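Local coordinates for sugar ABC transporter, periplasmic sugar-binding protein (Caulobacter crescentus, PDB 4IRX) that binds myo-inositol and, as a periplasmic binding protein of an ABC transport system, probably delivers it for uptake into the cell, at residues V67-P72 against R260-K265; D122-V125 against G131-V134. One frame throughout, in Å; residues are numbered along the deposited sequence.

Contact 1 of 2, residues V67-P72 against R260-K265; sequences VVIVAP and RQAVDK
Strand 67-70 and the 260-265 part of helix 251-268 run nearly antiparallel, at 167°, the axes of these short segments 9.1 Å apart at closest approach. The backbones come nearest at Val67 and Ala262, whose CA atoms are 6.2 Å apart. No hydrogen bond crosses; the contact is apolar. Val67 does most of the work, because its two methyls reach different residues of the helix. Val67 CG1 lies against the methyl of Ala262, 3.7 Å from its CB. With CG1 anti to the backbone N (chi1 -175°), CG2 is placed beside that N, and Val67 CG2 meets the aliphatic root of Lys265, 3.8 Å from its CG. The two side chains cross at a slant. One turn of helix thus offers Val67 a small methyl and a methylene, three residues apart. Ile69 also points toward the helix, and the end of its chain, CD1, comes 4.3 Å from Ala262 CB. It packs further on Ala258 and Leu259 of that helix. Val68 faces the other side of the sheet and touches Leu57 of helix 50-62. Helices over both faces of a largely parallel sheet are the layered alpha/beta/alpha architecture of a type I periplasmic binding protein lobe.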
# COMPACT_ATOMS: atom_id res chain seq x y z
N VAL A 67 -3.30 -20.44 10.91
CA VAL A 67 -3.71 -19.23 10.18
C VAL A 67 -2.49 -18.42 9.83
O VAL A 67 -1.60 -18.24 10.67
CB VAL A 67 -4.66 -18.33 11.01
CG1 VAL A 67 -5.13 -17.17 10.14
CG2 VAL A 67 -5.83 -19.12 11.54
N VAL A 68 -2.43 -17.97 8.58
CA VAL A 68 -1.35 -17.11 8.13
C VAL A 68 -1.96 -15.85 7.55
O VAL A 68 -2.97 -15.92 6.82
CB VAL A 68 -0.45 -17.80 7.08
CG1 VAL A 68 0.64 -16.87 6.64
CG2 VAL A 68 0.18 -19.04 7.68
N ILE A 69 -1.41 -14.69 7.91
CA ILE A 69 -1.79 -13.42 7.31
C ILE A 69 -0.67 -13.04 6.39
O ILE A 69 0.48 -13.04 6.79
CB ILE A 69 -1.97 -12.34 8.38
CG1 ILE A 69 -3.10 -12.75 9.36
CG2 ILE A 69 -2.25 -11.00 7.76
CD1 ILE A 69 -3.17 -11.85 10.61
N VAL A 70 -0.99 -12.76 5.14
CA VAL A 70 0.05 -12.51 4.15
C VAL A 70 -0.18 -11.22 3.36
O VAL A 70 -1.29 -10.93 2.90
CB VAL A 70 0.21 -13.73 3.20
CG1 VAL A 70 -1.11 -14.12 2.56
CG2 VAL A 70 1.28 -13.49 2.13
N ALA A 71 0.88 -10.42 3.25
CA ALA A 71 0.91 -9.32 2.29
C ALA A 71 1.83 -9.81 1.17
O ALA A 71 3.06 -9.74 1.31
CB ALA A 71 1.46 -8.04 2.92
N PRO A 72 1.24 -10.36 0.09
CA PRO A 72 2.08 -11.04 -0.91
C PRO A 72 2.97 -10.07 -1.67
O PRO A 72 2.50 -8.98 -2.01
CB PRO A 72 1.06 -11.65 -1.88
CG PRO A 72 -0.19 -10.79 -1.71
CD PRO A 72 -0.20 -10.41 -0.24
N ARG A 260 -7.72 -9.95 14.27
CA ARG A 260 -8.95 -10.27 15.00
C ARG A 260 -9.70 -11.43 14.37
O ARG A 260 -10.15 -12.34 15.07
CB ARG A 260 -9.85 -9.04 15.13
CG ARG A 260 -9.31 -7.97 16.05
CD ARG A 260 -9.96 -6.63 15.76
NE ARG A 260 -9.31 -5.61 16.56
CZ ARG A 260 -9.55 -4.32 16.49
NH1 ARG A 260 -10.41 -3.82 15.61
NH2 ARG A 260 -8.87 -3.50 17.31
N GLN A 261 -9.81 -11.41 13.05
CA GLN A 261 -10.40 -12.55 12.35
C GLN A 261 -9.59 -13.82 12.56
O GLN A 261 -10.16 -14.87 12.80
CB GLN A 261 -10.50 -12.25 10.86
CG GLN A 261 -11.52 -11.17 10.47
CD GLN A 261 -11.91 -11.30 9.01
OE1 GLN A 261 -12.04 -12.41 8.50
NE2 GLN A 261 -12.04 -10.17 8.32
N ALA A 262 -8.26 -13.72 12.50
CA ALA A 262 -7.42 -14.90 12.72
C ALA A 262 -7.66 -15.53 14.10
O ALA A 262 -7.74 -16.75 14.22
CB ALA A 262 -5.96 -14.53 12.54
N VAL A 263 -7.79 -14.69 15.12
CA VAL A 263 -7.97 -15.18 16.47
C VAL A 263 -9.34 -15.85 16.63
O VAL A 263 -9.46 -16.90 17.27
CB VAL A 263 -7.72 -14.06 17.50
CG1 VAL A 263 -8.20 -14.48 18.88
CG2 VAL A 263 -6.24 -13.70 17.50
N ASP A 264 -10.36 -15.28 16.00
CA ASP A 264 -11.68 -15.89 16.04
C ASP A 264 -11.70 -17.20 15.25
O ASP A 264 -12.37 -18.16 15.65
CB ASP A 264 -12.75 -14.89 15.56
CG ASP A 264 -13.20 -13.95 16.68
OD1 ASP A 264 -13.32 -14.42 17.84
OD2 ASP A 264 -13.45 -12.76 16.40
N LYS A 265 -10.93 -17.27 14.16
CA LYS A 265 -10.80 -18.54 13.46
C LYS A 265 -10.18 -19.60 14.39
O LYS A 265 -10.67 -20.76 14.47
CB LYS A 265 -9.92 -18.38 12.22
CG LYS A 265 -9.61 -19.68 11.48
CD LYS A 265 -10.79 -20.08 10.61
CE LYS A 265 -10.42 -21.18 9.65
NZ LYS A 265 -10.17 -22.45 10.37

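Contact 2 of 2, residues D122-V125 against G131-V134; sequences DWVV and GARV
Between Ala132 and Val134, the two strand residues that meet Val124, Arg133 N bonds to Asp196 OD2, an oxygen from a loop. Backbone bonds of Ala132 with Ala163 and Lys165 tie the start of strand 132-138 to the neighbouring chain segment, but no polar bond reaches the helix. What crosses is a single branch of one valine. Val124 points toward the strand and sets its CG1 methyl over two residues. Val124 CG1 is 4.2 Å from Ala132 CB and 4.0 Å from Val134 CG2. Ala132 and Val134 are alternate residues of the strand and face the same way, so their methyls lie side by side, with Ala132 CB 4.4 Å from Val134 CG2. Val124 CG1 rests over this pair, nearly equally far from each. Its placement follows from the first torsion: CG1 is anti to the backbone N (chi1 175°), which leaves Val124 CG2 farther from Val134 CG2, at 4.9 Å. Val134 has nearly the same torsion (chi1 -179°) but presents its other branch, CG2, which lies beside its own backbone N. The two valines meet at a slant through one methyl each. All three touching residues are buried, yet the separations are those of ordinary, rather loose apolar packing. Arg133, between the two inward residues, turns its side chain away from the helix. Val124 also packs on Val197 and Leu199 of strand 197-200, while Trp123 carries the helix surface on to strand 224-226. Helix 113-127 therefore lies over one face of the four-stranded parallel sheet and, after a short turn, the chain enters that sheet at strand 132-138, which runs between strands 164-171 and 197-200.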
# COMPACT_ATOMS: atom_id res chain seq x y z
N ASP A 122 -9.71 12.44 -9.27
CA ASP A 122 -10.86 13.35 -9.13
C ASP A 122 -10.37 14.68 -8.59
O ASP A 122 -10.86 15.73 -9.01
CB ASP A 122 -11.98 12.76 -8.25
CG ASP A 122 -12.80 11.69 -8.96
OD1 ASP A 122 -12.69 11.52 -10.19
OD2 ASP A 122 -13.55 10.98 -8.24
N TRP A 123 -9.40 14.64 -7.69
CA TRP A 123 -8.77 15.86 -7.22
C TRP A 123 -8.14 16.65 -8.37
O TRP A 123 -8.26 17.90 -8.44
CB TRP A 123 -7.73 15.60 -6.10
CG TRP A 123 -7.06 16.86 -5.64
CD1 TRP A 123 -7.43 17.68 -4.61
CD2 TRP A 123 -5.91 17.46 -6.24
NE1 TRP A 123 -6.56 18.76 -4.54
CE2 TRP A 123 -5.62 18.64 -5.52
CE3 TRP A 123 -5.09 17.11 -7.31
CZ2 TRP A 123 -4.54 19.48 -5.85
CZ3 TRP A 123 -4.01 17.93 -7.64
CH2 TRP A 123 -3.75 19.10 -6.91
N VAL A 124 -7.44 15.96 -9.26
CA VAL A 124 -6.82 16.62 -10.41
C VAL A 124 -7.91 17.28 -11.28
O VAL A 124 -7.78 18.44 -11.67
CB VAL A 124 -5.99 15.64 -11.28
CG1 VAL A 124 -5.47 16.35 -12.51
CG2 VAL A 124 -4.85 15.04 -10.43
N VAL A 125 -8.98 16.54 -11.56
CA VAL A 125 -10.01 17.04 -12.46
C VAL A 125 -10.72 18.24 -11.83
O VAL A 125 -11.04 19.21 -12.51
CB VAL A 125 -10.97 15.92 -12.87
CG1 VAL A 125 -12.12 16.50 -13.72
CG2 VAL A 125 -10.21 14.89 -13.66
N GLY A 131 -7.94 21.17 -17.83
CA GLY A 131 -6.96 20.16 -18.20
C GLY A 131 -5.66 20.31 -17.44
O GLY A 131 -5.41 21.31 -16.77
N ALA A 132 -4.81 19.29 -17.53
CA ALA A 132 -3.54 19.27 -16.80
C ALA A 132 -2.64 18.23 -17.39
O ALA A 132 -3.10 17.28 -18.02
CB ALA A 132 -3.77 18.97 -15.36
N ARG A 133 -1.34 18.43 -17.19
CA ARG A 133 -0.32 17.44 -17.55
C ARG A 133 0.08 16.69 -16.29
O ARG A 133 0.52 17.31 -15.31
CB ARG A 133 0.91 18.14 -18.13
CG ARG A 133 0.65 18.77 -19.46
CD ARG A 133 1.78 19.70 -19.91
NE ARG A 133 3.04 18.98 -20.00
CZ ARG A 133 3.39 18.26 -21.07
NH1 ARG A 133 2.57 18.20 -22.11
NH2 ARG A 133 4.56 17.63 -21.10
N VAL A 134 -0.10 15.36 -16.31
CA VAL A 134 0.04 14.51 -15.15
C VAL A 134 1.12 13.45 -15.35
O VAL A 134 1.19 12.80 -16.40
CB VAL A 134 -1.32 13.79 -14.84
CG1 VAL A 134 -1.23 12.90 -13.60
CG2 VAL A 134 -2.44 14.81 -14.68

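Contact 1 and contact 2 sit on opposite sides of the chain's centre, their own centres 39 Å apart and their nearest atoms about 25 Å apart. Each joins a helix to a sheet, but to different sheets: the seven-stranded one for 67-72, the four-stranded parallel one for 131-134. Along the chain, contact 2 falls between the two segments of contact 1. None of the residues that touch in either contact lines the myo-inositol pocket; in contact 1 the side chain of Ile69 is about 13 Å from the bound myo-inositol. Both strands nevertheless lead toward the pocket. Pro72 O, beyond strand 67-70, bonds to Arg97 NH1, a pocket residue. Strand 132-138 is followed directly by the pocket residues Asn139 and Asp140.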